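PDB 5HYZ: SCARECROW-LIKE protein 7 from Oryza sativa Japonica Group, which binds DNA in vitro and probably acts as a transcription factor in plant development and abiotic stress resistance, possibly raising expression of stress-responsive genes. Local coordinates for residues A256-L259 with S260-S264; G289-I292 with Q293-V296; L184-V187 with H188-N191; T316-W320 with C321-P325. One frame throughout, in Å; residues are numbered along the deposited sequence.

Contact 1: residues A256-L259 with S260-S264; sequences ANAL and SYYRS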
loop_
_atom_site.group_PDB
_atom_site.type_symbol
_atom_site.label_atom_id
_atom_site.label_comp_id
_atom_site.label_asym_id
_atom_site.label_seq_id
_atom_site.Cartn_x
_atom_site.Cartn_y
_atom_site.Cartn_z
ATOM N N ALA A 256 10.838 -5.236 -31.544
ATOM C CA ALA A 256 11.797 -5.628 -30.529
ATOM C C ALA A 256 11.683 -4.837 -29.182
ATOM O O ALA A 256 11.771 -5.412 -28.100
ATOM C CB ALA A 256 13.230 -5.485 -31.084
ATOM N N ASN A 257 11.489 -3.522 -29.303
ATOM C CA ASN A 257 11.368 -2.648 -28.129
ATOM C C ASN A 257 10.139 -3.063 -27.294
ATOM O O ASN A 257 10.173 -3.195 -26.072
ATOM C CB ASN A 257 11.220 -1.194 -28.610
ATOM C CG ASN A 257 12.503 -0.636 -29.243
ATOM O OD1 ASN A 257 13.541 -1.271 -29.168
ATOM N ND2 ASN A 257 12.416 0.527 -29.904
ATOM N N ALA A 258 9.025 -3.220 -28.001
ATOM C CA ALA A 258 7.764 -3.598 -27.368
ATOM C C ALA A 258 7.883 -4.963 -26.717
ATOM O O ALA A 258 7.428 -5.157 -25.598
ATOM C CB ALA A 258 6.576 -3.554 -28.413
ATOM N N LEU A 259 8.501 -5.916 -27.408
ATOM C CA LEU A 259 8.603 -7.269 -26.846
ATOM C C LEU A 259 9.399 -7.278 -25.553
ATOM O O LEU A 259 9.019 -7.900 -24.578
ATOM C CB LEU A 259 9.230 -8.241 -27.852
ATOM C CG LEU A 259 9.108 -9.706 -27.430
ATOM C CD1 LEU A 259 7.641 -10.167 -27.497
ATOM C CD2 LEU A 259 9.995 -10.531 -28.339
ATOM N N SER A 260 10.497 -6.530 -25.526
ATOM C CA SER A 260 11.298 -6.476 -24.301
ATOM C C SER A 260 10.562 -5.778 -23.123
ATOM O O SER A 260 10.526 -6.254 -21.964
ATOM C CB SER A 260 12.610 -5.747 -24.604
ATOM O OG SER A 260 13.218 -5.417 -23.376
ATOM N N TYR A 261 9.946 -4.645 -23.447
ATOM C CA TYR A 261 9.136 -3.907 -22.473
ATOM C C TYR A 261 7.984 -4.755 -21.872
ATOM O O TYR A 261 7.812 -4.909 -20.632
ATOM C CB TYR A 261 8.609 -2.657 -23.167
ATOM C CG TYR A 261 7.617 -1.849 -22.377
ATOM C CD1 TYR A 261 7.998 -1.044 -21.279
ATOM C CD2 TYR A 261 6.310 -1.858 -22.742
ATOM C CE1 TYR A 261 7.018 -0.329 -20.578
ATOM C CE2 TYR A 261 5.366 -1.126 -22.066
ATOM C CZ TYR A 261 5.722 -0.383 -20.999
ATOM O OH TYR A 261 4.651 0.280 -20.432
ATOM N N TYR A 262 7.174 -5.338 -22.755
ATOM C CA TYR A 262 6.053 -6.133 -22.266
ATOM C C TYR A 262 6.528 -7.428 -21.587
ATOM O O TYR A 262 5.854 -7.936 -20.700
ATOM C CB TYR A 262 5.053 -6.402 -23.423
ATOM C CG TYR A 262 4.161 -5.188 -23.601
ATOM C CD1 TYR A 262 3.180 -4.885 -22.655
ATOM C CD2 TYR A 262 4.363 -4.291 -24.661
ATOM C CE1 TYR A 262 2.424 -3.734 -22.770
ATOM C CE2 TYR A 262 3.599 -3.183 -24.797
ATOM C CZ TYR A 262 2.627 -2.901 -23.823
ATOM O OH TYR A 262 1.879 -1.763 -23.908
ATOM N N ARG A 263 7.686 -7.956 -21.970
ATOM C CA ARG A 263 8.213 -9.121 -21.238
ATOM C C ARG A 263 8.394 -8.777 -19.759
ATOM O O ARG A 263 7.944 -9.514 -18.877
ATOM C CB ARG A 263 9.555 -9.593 -21.818
ATOM C CG ARG A 263 10.004 -10.928 -21.200
ATOM C CD ARG A 263 11.457 -11.288 -21.464
ATOM N NE ARG A 263 12.382 -10.401 -20.762
ATOM C CZ ARG A 263 13.714 -10.491 -20.825
ATOM N NH1 ARG A 263 14.308 -11.445 -21.556
ATOM N NH2 ARG A 263 14.457 -9.618 -20.150
ATOM N N SER A 264 8.997 -7.617 -19.491
ATOM C CA SER A 264 9.122 -7.190 -18.077
ATOM C C SER A 264 7.764 -7.016 -17.392
ATOM O O SER A 264 7.578 -7.523 -16.261
ATOM C CB SER A 264 9.938 -5.881 -17.971
ATOM O OG SER A 264 11.156 -6.045 -18.652
#
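Tyr-262 turns its CG to the side of its own backbone N (chi1 -81°), which lays the near edge of its ring against the carbonyl of Ala-258 one turn earlier, whereas Tyr-261 swings its CG to the far side from its N (chi1 173°), leading its ring away from residues 256-259. Both sit on helix 251-272 of the GRAS domain, inside the predicted PFYRE region, and the backbone is regular alpha-helix throughout: the NH groups of Ser-260, Tyr-261, Tyr-262 and Arg-263 bond in turn to the carbonyls of Ala-256, Asn-257, Ala-258 and Leu-259. The straightest of the four runs from Tyr-262 N to Ala-258 O (2.9 Å, 173° at the hydrogen). Ala-258 O thus takes an NH and also meets ring carbon CD2 of Tyr-262 at 3.3 Å, near the ring plane. Tyr-261 CD2 stands over one face of the Tyr-262 ring near its rim. Tyr-261 packs on Leu-368 of strand 366-374, while Leu-259 is buried against Leu-8 and Leu-9 of helix 3-16 and Leu-43 and Phe-47 of helix 39-57, so the helix is wedged between helices and sheet. Asn-257 gives its ND2 to Ser-245 O. The apolar touch across the turn is slight, Ala-258 CB lying 4.4 Å from Tyr-262 CD2.

Contact 2: residues G289-I292 with Q293-V296; sequences GERI and QRAV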
loop_
_atom_site.group_PDB
_atom_site.type_symbol
_atom_site.label_atom_id
_atom_site.label_comp_id
_atom_site.label_asym_id
_atom_site.label_seq_id
_atom_site.Cartn_x
_atom_site.Cartn_y
_atom_site.Cartn_z
ATOM N N GLY A 289 -2.623 -6.486 -24.251
ATOM C CA GLY A 289 -2.832 -7.059 -25.589
ATOM C C GLY A 289 -3.310 -6.064 -26.622
ATOM O O GLY A 289 -2.845 -6.038 -27.781
ATOM N N GLU A 290 -4.237 -5.196 -26.219
ATOM C CA GLU A 290 -4.678 -4.132 -27.117
ATOM C C GLU A 290 -3.545 -3.149 -27.457
ATOM O O GLU A 290 -3.417 -2.702 -28.599
ATOM C CB GLU A 290 -5.846 -3.357 -26.503
ATOM C CG GLU A 290 -7.102 -4.218 -26.426
ATOM C CD GLU A 290 -7.619 -4.512 -27.826
ATOM O OE1 GLU A 290 -8.153 -3.569 -28.443
ATOM O OE2 GLU A 290 -7.400 -5.644 -28.321
ATOM N N ARG A 291 -2.729 -2.794 -26.461
ATOM C CA ARG A 291 -1.600 -1.892 -26.726
ATOM C C ARG A 291 -0.609 -2.516 -27.696
ATOM O O ARG A 291 -0.063 -1.844 -28.597
ATOM C CB ARG A 291 -0.898 -1.523 -25.419
ATOM C CG ARG A 291 -1.792 -0.574 -24.591
ATOM C CD ARG A 291 -1.282 -0.420 -23.155
ATOM N NE ARG A 291 -2.226 0.422 -22.390
ATOM C CZ ARG A 291 -2.015 0.850 -21.150
ATOM N NH1 ARG A 291 -0.904 0.504 -20.506
ATOM N NH2 ARG A 291 -2.936 1.603 -20.554
ATOM N N ILE A 292 -0.382 -3.802 -27.505
ATOM C CA ILE A 292 0.506 -4.564 -28.400
ATOM C C ILE A 292 -0.065 -4.526 -29.832
ATOM O O ILE A 292 0.659 -4.274 -30.791
ATOM C CB ILE A 292 0.668 -6.001 -27.862
ATOM C CG1 ILE A 292 1.538 -5.982 -26.580
ATOM C CG2 ILE A 292 1.369 -6.939 -28.868
ATOM C CD1 ILE A 292 1.362 -7.263 -25.727
ATOM N N GLN A 293 -1.377 -4.766 -29.977
ATOM C CA GLN A 293 -2.013 -4.641 -31.284
ATOM C C GLN A 293 -1.749 -3.278 -31.921
ATOM O O GLN A 293 -1.497 -3.159 -33.139
ATOM C CB GLN A 293 -3.537 -4.869 -31.167
ATOM C CG GLN A 293 -3.910 -6.285 -30.799
ATOM C CD GLN A 293 -3.838 -7.216 -31.991
ATOM O OE1 GLN A 293 -3.845 -6.755 -33.137
ATOM N NE2 GLN A 293 -3.747 -8.527 -31.737
ATOM N N ARG A 294 -1.807 -2.224 -31.120
ATOM C CA ARG A 294 -1.636 -0.907 -31.681
ATOM C C ARG A 294 -0.189 -0.678 -32.118
ATOM O O ARG A 294 0.048 -0.032 -33.130
ATOM C CB ARG A 294 -2.101 0.158 -30.691
ATOM C CG ARG A 294 -3.539 -0.085 -30.318
ATOM C CD ARG A 294 -4.251 1.099 -29.758
ATOM N NE ARG A 294 -5.609 0.706 -29.387
ATOM C CZ ARG A 294 -5.983 0.331 -28.166
ATOM N NH1 ARG A 294 -5.100 0.318 -27.160
ATOM N NH2 ARG A 294 -7.248 -0.022 -27.951
ATOM N N ALA A 295 0.759 -1.243 -31.394
ATOM C CA ALA A 295 2.158 -0.926 -31.658
ATOM C C ALA A 295 2.745 -1.748 -32.796
ATOM O O ALA A 295 3.652 -1.277 -33.488
ATOM C CB ALA A 295 2.979 -1.145 -30.420
ATOM N N VAL A 296 2.235 -2.974 -32.951
ATOM C CA VAL A 296 2.887 -3.977 -33.775
ATOM C C VAL A 296 1.906 -4.622 -34.776
ATOM O O VAL A 296 2.270 -5.494 -35.575
ATOM C CB VAL A 296 3.568 -4.958 -32.769
ATOM C CG1 VAL A 296 3.252 -6.411 -32.973
ATOM C CG2 VAL A 296 5.028 -4.622 -32.649
HETATM O O HOH W 1 -2.458 -8.680 -29.083
#
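Arg-294 folds back over the preceding turn and lays its guanidinium across Glu-290. With CG beside the backbone N (chi1 -57°) and the chain extended from CG to NE, its CG passes 3.1 Å from Glu-290 O, and that carbonyl oxygen lies over one face of the guanidinium. Glu-290 is bent at chi2 (-68°), bringing OE1 to 3.7 Å from Arg-294 NH2. This is a long salt bridge: carboxylate and guanidinium planes stand at 90°, and the oxygen is well out of the guanidinium plane, so no N-H points at it and the attraction is one of charge. Gln-293, also bent at chi2, runs its CG past Gly-289 O at 3.2 Å. A water joins the two residues, accepting from Gln-293 NE2 and donating to Gly-289 O, both at 3.0 Å, so this carbonyl serves the water as well as Gln-293 N. Ile-292 packs on Phe-47 and Tyr-262, and Arg-291 extends to a weak bond with the Tyr-242 hydroxyl. Val-296 N bonds to Ile-292 O, and Ala-295 O takes the NE of Arg-254 from helix 251-272. An i to i+4 Glu-Arg pair on the partly exposed side, with apolar residues buried, marks an amphipathic alpha-helix, here the last turns of helix 278-296.

Contact 3: residues L184-V187 with H188-N191; sequences LRPV and HELN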
loop_
_atom_site.group_PDB
_atom_site.type_symbol
_atom_site.label_atom_id
_atom_site.label_comp_id
_atom_site.label_asym_id
_atom_site.label_seq_id
_atom_site.Cartn_x
_atom_site.Cartn_y
_atom_site.Cartn_z
ATOM N N LEU A 184 -14.582 18.964 -19.387
ATOM C CA LEU A 184 -15.067 17.840 -20.197
ATOM C C LEU A 184 -14.888 17.998 -21.680
ATOM O O LEU A 184 -15.055 17.007 -22.397
ATOM C CB LEU A 184 -16.572 17.611 -19.927
ATOM C CG LEU A 184 -16.903 17.469 -18.434
ATOM C CD1 LEU A 184 -18.464 17.404 -18.261
ATOM C CD2 LEU A 184 -16.288 16.217 -17.895
ATOM N N ARG A 185 -14.620 19.212 -22.157
ATOM C CA ARG A 185 -14.411 19.382 -23.591
ATOM C C ARG A 185 -13.100 18.771 -23.987
ATOM O O ARG A 185 -12.210 18.650 -23.146
ATOM C CB ARG A 185 -14.453 20.844 -24.010
ATOM C CG ARG A 185 -15.917 21.402 -23.895
ATOM C CD ARG A 185 -15.881 22.813 -23.334
ATOM N NE ARG A 185 -15.188 23.618 -24.215
ATOM C CZ ARG A 185 -14.363 24.615 -23.906
ATOM N NH1 ARG A 185 -14.063 25.050 -22.661
ATOM N NH2 ARG A 185 -13.860 25.199 -24.928
ATOM N N PRO A 186 -12.978 18.358 -25.270
ATOM C CA PRO A 186 -11.681 17.823 -25.751
ATOM C C PRO A 186 -10.528 18.760 -25.516
ATOM O O PRO A 186 -10.612 19.963 -25.722
ATOM C CB PRO A 186 -11.875 17.668 -27.276
ATOM C CG PRO A 186 -13.396 17.674 -27.517
ATOM C CD PRO A 186 -14.005 18.452 -26.342
ATOM N N VAL A 187 -9.383 18.194 -25.132
ATOM C CA VAL A 187 -8.247 19.051 -24.765
ATOM C C VAL A 187 -7.802 19.912 -25.913
ATOM O O VAL A 187 -7.340 21.060 -25.725
ATOM C CB VAL A 187 -7.052 18.168 -24.269
ATOM C CG1 VAL A 187 -5.860 19.037 -23.993
ATOM C CG2 VAL A 187 -7.444 17.509 -23.012
ATOM N N HIS A 188 -7.960 19.391 -27.125
ATOM C CA HIS A 188 -7.594 20.195 -28.304
ATOM C C HIS A 188 -8.458 21.435 -28.486
ATOM O O HIS A 188 -8.101 22.301 -29.253
ATOM C CB HIS A 188 -7.613 19.350 -29.613
ATOM C CG HIS A 188 -8.967 18.845 -30.015
ATOM N ND1 HIS A 188 -9.920 19.652 -30.608
ATOM C CD2 HIS A 188 -9.519 17.613 -29.927
ATOM C CE1 HIS A 188 -11.009 18.938 -30.849
ATOM N NE2 HIS A 188 -10.792 17.696 -30.457
ATOM N N GLU A 189 -9.579 21.554 -27.774
ATOM C CA GLU A 189 -10.345 22.778 -27.809
ATOM C C GLU A 189 -10.150 23.717 -26.651
ATOM O O GLU A 189 -10.697 24.806 -26.654
ATOM C CB GLU A 189 -11.813 22.465 -27.847
ATOM C CG GLU A 189 -12.185 21.591 -28.986
ATOM C CD GLU A 189 -13.683 21.456 -29.070
ATOM O OE1 GLU A 189 -14.393 21.821 -28.072
ATOM O OE2 GLU A 189 -14.161 21.010 -30.129
ATOM N N LEU A 190 -9.409 23.301 -25.625
ATOM C CA LEU A 190 -9.254 24.136 -24.438
ATOM C C LEU A 190 -8.234 25.270 -24.703
ATOM O O LEU A 190 -7.301 25.120 -25.507
ATOM C CB LEU A 190 -8.763 23.238 -23.248
ATOM C CG LEU A 190 -9.743 22.114 -22.935
ATOM C CD1 LEU A 190 -9.155 21.316 -21.746
ATOM C CD2 LEU A 190 -11.125 22.664 -22.491
ATOM N N ASN A 191 -8.377 26.358 -23.967
ATOM C CA ASN A 191 -7.469 27.520 -24.012
ATOM C C ASN A 191 -7.076 27.890 -22.602
ATOM O O ASN A 191 -7.732 27.449 -21.658
ATOM C CB ASN A 191 -8.169 28.749 -24.632
ATOM C CG ASN A 191 -8.681 28.450 -25.996
ATOM O OD1 ASN A 191 -9.891 28.538 -26.267
ATOM N ND2 ASN A 191 -7.771 28.025 -26.866
HETATM O O HOH W 2 -12.020 26.873 -25.190
#
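Pro-186 CB presses onto one face of the His-188 imidazole, 3.7 Å from the ring centroid and displaced toward the rim on the NE2 side, a CH-pi contact. His-188 reaches this place because its CG sits between backbone N and carbonyl carbon (chi1 65°). On the inner side Leu-190 is buried: its CG lies 3.6 Å from Pro-186 O and its CD1 3.9 Å from Val-187 CA, while Leu-183 and Phe-195 add to its surroundings. The backbone makes a short 3-10 turn in the loop between strands 177-182 and 202-208, within the predicted leucine repeat II region. Glu-189 N bonds to Pro-186 O (2.8 Å) and Leu-190 N to Val-187 O (3.1 Å), each donor standing well above the carbonyl plane. The outer side is looser. Arg-185, bent at chi2 and chi3, curls back so that Leu-190 CD2 rests over one face of its guanidinium, 3.8 Å from NH1. A water at the guanidinium edge accepts from NH2 and can donate to Glu-189 O, though it has more acceptors in reach than protons. Glu-189 runs alongside Pro-186, but its OE1 stays 4.3 Å from Arg-185 NE, too far for a salt bridge; a weak, long ion pair links Arg-185 NH1 to Asp-194.

Contact 4: residues T316-W320 with C321-P325; sequences TLMEW and CGFEP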
loop_
_atom_site.group_PDB
_atom_site.type_symbol
_atom_site.label_atom_id
_atom_site.label_comp_id
_atom_site.label_asym_id
_atom_site.label_seq_id
_atom_site.Cartn_x
_atom_site.Cartn_y
_atom_site.Cartn_z
ATOM N N THR A 316 13.572 15.769 -25.403
ATOM C CA THR A 316 13.681 16.625 -26.613
ATOM C C THR A 316 12.400 17.442 -26.773
ATOM O O THR A 316 12.423 18.652 -27.035
ATOM C CB THR A 316 13.928 15.804 -27.851
ATOM O OG1 THR A 316 15.214 15.178 -27.730
ATOM C CG2 THR A 316 13.956 16.707 -29.156
ATOM N N LEU A 317 11.269 16.790 -26.553
ATOM C CA LEU A 317 9.990 17.508 -26.762
ATOM C C LEU A 317 9.764 18.597 -25.711
ATOM O O LEU A 317 9.382 19.725 -25.991
ATOM C CB LEU A 317 8.860 16.498 -26.705
ATOM C CG LEU A 317 8.531 15.732 -27.948
ATOM C CD1 LEU A 317 7.703 14.511 -27.543
ATOM C CD2 LEU A 317 7.681 16.700 -28.758
HETATM N N MSE A 318 10.050 18.273 -24.455
HETATM C CA MSE A 318 9.858 19.251 -23.384
HETATM C C MSE A 318 10.760 20.475 -23.623
HETATM O O MSE A 318 10.329 21.586 -23.451
HETATM C CB MSE A 318 10.200 18.649 -21.996
HETATM C CG MSE A 318 9.354 17.456 -21.573
HETATM SE SE MSE A 318 7.400 17.973 -21.504
HETATM C CE MSE A 318 7.560 19.183 -20.018
ATOM N N GLU A 319 12.018 20.241 -24.031
ATOM C CA GLU A 319 12.950 21.359 -24.214
ATOM C C GLU A 319 12.561 22.156 -25.445
ATOM O O GLU A 319 12.710 23.370 -25.501
ATOM C CB GLU A 319 14.372 20.842 -24.347
ATOM C CG GLU A 319 14.803 20.243 -22.938
ATOM C CD GLU A 319 16.261 19.808 -22.847
ATOM O OE1 GLU A 319 16.859 19.468 -23.876
ATOM O OE2 GLU A 319 16.751 19.710 -21.699
ATOM N N TRP A 320 12.053 21.448 -26.406
ATOM C CA TRP A 320 11.559 22.114 -27.635
ATOM C C TRP A 320 10.421 23.085 -27.274
ATOM O O TRP A 320 10.296 24.147 -27.864
ATOM C CB TRP A 320 11.123 21.048 -28.632
ATOM C CG TRP A 320 10.929 21.577 -30.076
ATOM C CD1 TRP A 320 11.062 22.869 -30.492
ATOM C CD2 TRP A 320 10.645 20.807 -31.233
ATOM N NE1 TRP A 320 10.823 22.961 -31.846
ATOM C CE2 TRP A 320 10.577 21.698 -32.327
ATOM C CE3 TRP A 320 10.450 19.432 -31.461
ATOM C CZ2 TRP A 320 10.305 21.268 -33.641
ATOM C CZ3 TRP A 320 10.179 18.999 -32.749
ATOM C CH2 TRP A 320 10.103 19.918 -33.830
ATOM N N CYS A 321 9.629 22.744 -26.244
ATOM C CA CYS A 321 8.509 23.567 -25.831
ATOM C C CYS A 321 8.903 24.551 -24.758
ATOM O O CYS A 321 8.063 25.232 -24.206
ATOM C CB CYS A 321 7.332 22.657 -25.381
ATOM S SG CYS A 321 6.639 21.748 -26.804
ATOM N N GLY A 322 10.193 24.639 -24.458
ATOM C CA GLY A 322 10.661 25.720 -23.626
ATOM C C GLY A 322 10.818 25.341 -22.161
ATOM O O GLY A 322 11.080 26.215 -21.358
ATOM N N PHE A 323 10.639 24.064 -21.810
ATOM C CA PHE A 323 10.846 23.632 -20.406
ATOM C C PHE A 323 12.278 23.243 -20.123
ATOM O O PHE A 323 12.986 22.850 -21.040
ATOM C CB PHE A 323 9.948 22.423 -20.107
ATOM C CG PHE A 323 8.474 22.778 -20.077
ATOM C CD1 PHE A 323 7.922 23.442 -18.973
ATOM C CD2 PHE A 323 7.675 22.460 -21.174
ATOM C CE1 PHE A 323 6.542 23.761 -18.914
ATOM C CE2 PHE A 323 6.283 22.786 -21.161
ATOM C CZ PHE A 323 5.731 23.460 -20.020
ATOM N N GLU A 324 12.675 23.247 -18.857
ATOM C CA GLU A 324 14.000 22.787 -18.458
ATOM C C GLU A 324 13.828 21.755 -17.340
ATOM O O GLU A 324 12.876 21.842 -16.564
ATOM C CB GLU A 324 14.864 23.968 -17.976
ATOM C CG GLU A 324 14.473 24.451 -16.614
ATOM C CD GLU A 324 15.201 25.706 -16.155
ATOM O OE1 GLU A 324 15.911 26.318 -16.972
ATOM O OE2 GLU A 324 15.043 26.071 -14.967
ATOM N N PRO A 325 14.746 20.811 -17.248
ATOM C CA PRO A 325 14.685 19.780 -16.199
ATOM C C PRO A 325 14.792 20.383 -14.809
ATOM O O PRO A 325 15.479 21.387 -14.567
ATOM C CB PRO A 325 15.891 18.864 -16.499
ATOM C CG PRO A 325 16.427 19.285 -17.829
ATOM C CD PRO A 325 15.957 20.702 -18.092
#
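Helix 311-320 ends in a Schellman motif, in which Phe-323 N reaches back to Met-318 O (3.0 Å) and Gly-322 N to Glu-319 O (3.0 Å), with Gly-322 as the C-prime residue at positive phi (97°), where a beta carbon would collide with the carbonyl oxygen of Cys-321. Among the side chains, Met-318, a selenomethionine, carries the apolar part. Bends at chi2 (-59°) and chi3 (-67°) curl it round until its terminal CE touches Phe-323 CD2 at 3.5 Å. The selenium stands farther off, 5.3 Å from the ring centroid and oblique to it, a Met-aromatic contact in which the methyl does the touching. Glu-319 stretches beyond CG across Pro-325 at about a right angle, OE2 lying 3.8 Å from Pro-325 CD; that same oxygen is hydrogen-bonded by Gln-315 NE2. Trp-320, on the exposed side, has a cation-pi partner in Arg-223. Cys-321 N keeps an alpha-helical bond to Leu-317 O and adds a weak one to Met-318 O, so that the latter carbonyl serves two donors at the helix end. The reversal also brings Phe-323 O over the last turn, where Glu-319 CA makes a CA-H...O contact with it (3.5 Å). The buried side of this helix end, in the predicted SAW region, rests on helix 220-231, with Met-318 and Cys-321 on Leu-226, and on strand 366-374, where Met-318, Phe-323 and Pro-325 meet Trp-374.

Contacts 1 and 2 lie on successive helices, 251-272 and 278-296, and touch directly: Tyr-262 CD2 packs on Ile-292 CG1, with the Tyr-262 hydroxyl near Arg-291 CB. Both are partly buried against helix 39-57, but contact 1 is chiefly backbone and aromatic packing, whereas contact 2 adds a charged pair and a bridging water. Contact 3 is the surface member, a 3-10 turn about 33 Å from contact 1 between centres, on the opposite side of the chain's centre. Contact 4, a partly buried helix end, shares helix 220-231 with contact 3 and strand 366-374 with contact 1; apolar packing of a selenomethionine on phenylalanine replaces the water-bridged arginine of contact 3.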